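PDB 4D53: BB0689 from Borrelia burgdorferi, which is an outer surface lipoprotein of the bacterial CAP superfamily whose molecular role is not firmly established. Local coordinates for residues A104-Y116 / N123-K135. Sequence-based numbering, arbitrary orientation.
Sequences ALINTDTDKIGGY and NIDIFVVLFGKRK
The ring of F131 is wedged between I113 of the adjoining strand and the end of the helix that leads into it. I113 CG1 lies over one ring face, offset toward the rim, and A104 O stands over the opposite face. A chi1 of -168° swings I113 CG1 away from the backbone N, and the chain then runs side by side with F131, its CD1 3.8 Å from F131 CE2, while I113 CG1 reaches V129 CG1 at 3.8 Å. L105 CD2 adds a looser contact with F131 CZ. A flat aromatic suits this slot between strand and helix, and branched I113 and V129 fill the same sheet face beside it. G115, paired with V129, brings its CA to 3.0 Å from V128 O, a closeness that its lack of a side chain permits.

The backbones that carry these side chains form an antiparallel ladder in which K112, G114 and Y116 pair with G132, L130 and V128. The bond from V128 N to Y116 O is almost straight, 2.9 Å and 175° at the hydrogen. At the other end a classic beta bulge lets G132 O accept from both D111 N and K112 N, each at 3.0 Å. T110 sets its CG2 3.5 Å from G132 N. Beyond the bulge, D111 OD2 and K133 NZ form a weak salt bridge at 3.3 Å, whereas K112 and R134 turn to E33 and to D72 and D35.

These two central strands of the CAP-domain sheet lie between strands 33-34 and 75-84. W95 of helix 91-96 meets V129 and F127 on the F131 face; helix 36-52 packs against Y116, V128 and L130 on the other.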
# COMPACT_ATOMS: atom_id res chain seq x y z
N ALA A 104 10.46 1.68 3.91
CA ALA A 104 9.14 2.29 3.84
C ALA A 104 8.32 2.11 5.07
O ALA A 104 7.70 3.09 5.57
CB ALA A 104 8.41 1.78 2.57
N LEU A 105 8.25 0.89 5.60
CA LEU A 105 7.44 0.65 6.78
C LEU A 105 7.87 1.46 8.00
O LEU A 105 7.03 1.84 8.81
CB LEU A 105 7.49 -0.80 7.20
CG LEU A 105 6.81 -1.85 6.35
CD1 LEU A 105 7.10 -3.27 6.89
CD2 LEU A 105 5.30 -1.59 6.40
N ILE A 106 9.14 1.72 8.13
CA ILE A 106 9.62 2.45 9.31
C ILE A 106 10.06 3.91 8.97
O ILE A 106 10.84 4.50 9.73
CB ILE A 106 10.77 1.66 10.05
CG1 ILE A 106 12.02 1.57 9.20
CG2 ILE A 106 10.24 0.33 10.50
CD1 ILE A 106 13.26 1.08 9.98
N ASN A 107 9.60 4.45 7.85
CA ASN A 107 9.96 5.80 7.42
C ASN A 107 9.44 6.90 8.41
O ASN A 107 8.40 6.74 9.04
CB ASN A 107 9.59 6.07 6.00
CG ASN A 107 8.18 6.53 5.83
OD1 ASN A 107 7.19 5.76 5.68
ND2 ASN A 107 8.04 7.83 5.99
N THR A 108 10.19 7.99 8.48
CA THR A 108 9.78 9.18 9.27
C THR A 108 9.46 10.34 8.40
O THR A 108 9.25 11.43 8.92
CB THR A 108 10.93 9.68 10.21
OG1 THR A 108 12.10 9.97 9.45
CG2 THR A 108 11.19 8.72 11.19
N ASP A 109 9.40 10.15 7.09
CA ASP A 109 9.21 11.20 6.14
C ASP A 109 7.73 11.49 5.86
O ASP A 109 7.47 12.44 5.15
CB ASP A 109 9.74 10.88 4.75
CG ASP A 109 11.19 10.72 4.64
OD1 ASP A 109 11.93 11.05 5.63
OD2 ASP A 109 11.53 10.20 3.51
N THR A 110 6.82 10.58 6.20
CA THR A 110 5.43 10.65 5.68
C THR A 110 4.54 10.73 6.90
O THR A 110 4.93 10.25 7.96
CB THR A 110 5.05 9.41 4.79
OG1 THR A 110 5.23 8.23 5.59
CG2 THR A 110 5.85 9.37 3.52
N ASP A 111 3.34 11.34 6.80
CA ASP A 111 2.39 11.31 7.87
C ASP A 111 1.08 10.66 7.57
O ASP A 111 0.23 10.52 8.45
CB ASP A 111 2.15 12.72 8.51
CG ASP A 111 1.66 13.75 7.54
OD1 ASP A 111 1.55 13.49 6.34
OD2 ASP A 111 1.39 14.87 8.00
N LYS A 112 0.89 10.25 6.32
CA LYS A 112 -0.36 9.62 5.87
C LYS A 112 -0.04 8.23 5.26
O LYS A 112 0.97 8.06 4.65
CB LYS A 112 -0.99 10.47 4.76
CG LYS A 112 -1.30 11.91 5.18
CD LYS A 112 -2.25 12.03 6.34
CE LYS A 112 -2.42 13.49 6.81
NZ LYS A 112 -3.52 13.45 7.77
N ILE A 113 -1.00 7.32 5.39
CA ILE A 113 -0.95 5.99 4.80
C ILE A 113 -2.32 5.68 4.16
O ILE A 113 -3.40 6.09 4.65
CB ILE A 113 -0.62 4.91 5.87
CG1 ILE A 113 -0.27 3.56 5.27
CG2 ILE A 113 -1.69 4.76 6.92
CD1 ILE A 113 0.18 2.54 6.29
N GLY A 114 -2.27 4.87 3.11
CA GLY A 114 -3.48 4.34 2.57
C GLY A 114 -3.18 3.12 1.70
O GLY A 114 -2.23 3.13 0.93
N GLY A 115 -3.97 2.08 1.86
CA GLY A 115 -3.74 0.86 1.07
C GLY A 115 -4.95 0.12 0.70
O GLY A 115 -6.12 0.49 1.08
N TYR A 116 -4.73 -0.97 0.01
CA TYR A 116 -5.84 -1.80 -0.50
C TYR A 116 -5.31 -3.21 -0.71
O TYR A 116 -4.13 -3.40 -1.13
CB TYR A 116 -6.43 -1.19 -1.80
CG TYR A 116 -7.63 -2.00 -2.33
CD1 TYR A 116 -8.91 -1.93 -1.70
CD2 TYR A 116 -7.48 -2.91 -3.37
CE1 TYR A 116 -10.00 -2.70 -2.15
CE2 TYR A 116 -8.58 -3.66 -3.82
CZ TYR A 116 -9.82 -3.55 -3.19
OH TYR A 116 -10.84 -4.36 -3.69
N ASN A 123 -8.14 -16.19 -7.40
CA ASN A 123 -6.89 -16.36 -6.67
C ASN A 123 -5.86 -15.27 -6.88
O ASN A 123 -4.73 -15.52 -6.66
CB ASN A 123 -6.21 -17.67 -7.04
CG ASN A 123 -6.95 -18.87 -6.55
OD1 ASN A 123 -8.16 -18.82 -6.29
ND2 ASN A 123 -6.23 -19.97 -6.41
N ILE A 124 -6.26 -14.10 -7.32
CA ILE A 124 -5.40 -12.95 -7.22
C ILE A 124 -5.42 -12.43 -5.80
O ILE A 124 -6.47 -12.45 -5.09
CB ILE A 124 -5.82 -11.91 -8.22
CG1 ILE A 124 -5.61 -12.48 -9.61
CG2 ILE A 124 -5.07 -10.63 -8.03
CD1 ILE A 124 -6.31 -11.67 -10.68
N ASP A 125 -4.21 -12.09 -5.28
CA ASP A 125 -4.06 -11.57 -3.91
C ASP A 125 -2.95 -10.55 -3.88
O ASP A 125 -1.73 -10.95 -3.79
CB ASP A 125 -3.75 -12.69 -2.96
CG ASP A 125 -3.71 -12.26 -1.47
OD1 ASP A 125 -3.74 -11.04 -1.10
OD2 ASP A 125 -3.62 -13.16 -0.59
N ILE A 126 -3.31 -9.27 -3.91
CA ILE A 126 -2.33 -8.20 -4.08
C ILE A 126 -2.53 -7.15 -3.01
O ILE A 126 -3.67 -6.64 -2.84
CB ILE A 126 -2.44 -7.55 -5.45
CG1 ILE A 126 -2.07 -8.58 -6.57
CG2 ILE A 126 -1.52 -6.34 -5.57
CD1 ILE A 126 -2.26 -8.05 -7.97
N PHE A 127 -1.61 -6.77 -2.23
CA PHE A 127 -1.42 -5.53 -1.43
C PHE A 127 -0.72 -4.44 -2.18
O PHE A 127 0.37 -4.63 -2.83
CB PHE A 127 -0.66 -5.85 -0.15
CG PHE A 127 -1.39 -6.76 0.78
CD1 PHE A 127 -2.35 -6.27 1.66
CD2 PHE A 127 -1.13 -8.12 0.79
CE1 PHE A 127 -3.02 -7.12 2.52
CE2 PHE A 127 -1.80 -8.97 1.65
CZ PHE A 127 -2.75 -8.47 2.51
N VAL A 128 -1.43 -3.28 -2.09
CA VAL A 128 -0.76 -2.01 -2.42
C VAL A 128 -0.84 -1.08 -1.22
O VAL A 128 -1.98 -0.73 -0.80
CB VAL A 128 -1.35 -1.31 -3.67
CG1 VAL A 128 -0.69 0.06 -3.93
CG2 VAL A 128 -1.32 -2.21 -4.93
N VAL A 129 0.32 -0.62 -0.70
CA VAL A 129 0.31 0.31 0.46
C VAL A 129 1.13 1.52 0.13
O VAL A 129 2.26 1.42 -0.29
CB VAL A 129 0.69 -0.36 1.79
CG1 VAL A 129 0.66 0.66 2.96
CG2 VAL A 129 -0.14 -1.61 2.05
N LEU A 130 0.52 2.71 0.25
CA LEU A 130 1.12 3.97 -0.05
C LEU A 130 1.31 4.80 1.24
O LEU A 130 0.48 4.74 2.14
CB LEU A 130 0.21 4.79 -0.98
CG LEU A 130 -0.17 4.11 -2.33
CD1 LEU A 130 -1.18 4.91 -3.23
CD2 LEU A 130 1.08 3.86 -3.12
N PHE A 131 2.38 5.57 1.22
CA PHE A 131 2.75 6.49 2.27
C PHE A 131 2.96 7.84 1.64
O PHE A 131 3.51 7.97 0.49
CB PHE A 131 4.06 6.07 2.98
CG PHE A 131 4.05 4.69 3.57
CD1 PHE A 131 4.23 3.59 2.76
CD2 PHE A 131 3.87 4.48 4.90
CE1 PHE A 131 4.16 2.32 3.28
CE2 PHE A 131 3.85 3.23 5.46
CZ PHE A 131 3.97 2.11 4.64
N GLY A 132 2.55 8.91 2.36
CA GLY A 132 2.69 10.23 1.78
C GLY A 132 2.75 11.39 2.79
O GLY A 132 2.34 11.26 3.92
N LYS A 133 3.26 12.51 2.32
CA LYS A 133 3.29 13.78 3.11
C LYS A 133 2.78 14.85 2.17
O LYS A 133 3.29 14.92 1.06
CB LYS A 133 4.74 14.05 3.50
CG LYS A 133 5.09 15.32 4.26
CD LYS A 133 4.26 15.49 5.50
CE LYS A 133 4.51 16.88 6.08
NZ LYS A 133 3.35 17.28 6.91
N ARG A 134 1.78 15.63 2.58
CA ARG A 134 1.37 16.84 1.84
C ARG A 134 2.19 18.09 2.11
O ARG A 134 2.63 18.26 3.23
CB ARG A 134 -0.06 17.22 2.17
CG ARG A 134 -1.08 16.40 1.43
CD ARG A 134 -2.51 16.83 1.73
NE ARG A 134 -3.47 15.98 1.02
CZ ARG A 134 -3.96 14.86 1.50
NH1 ARG A 134 -3.62 14.45 2.70
NH2 ARG A 134 -4.82 14.14 0.78
N LYS A 135 2.36 18.94 1.08
CA LYS A 135 2.69 20.37 1.22
C LYS A 135 1.75 21.05 2.20
O LYS A 135 2.24 21.78 3.03
CB LYS A 135 2.56 21.11 -0.12
CG LYS A 135 3.67 20.79 -1.11
CD LYS A 135 3.32 21.12 -2.57
CE LYS A 135 4.14 20.23 -3.51
NZ LYS A 135 4.05 20.65 -4.93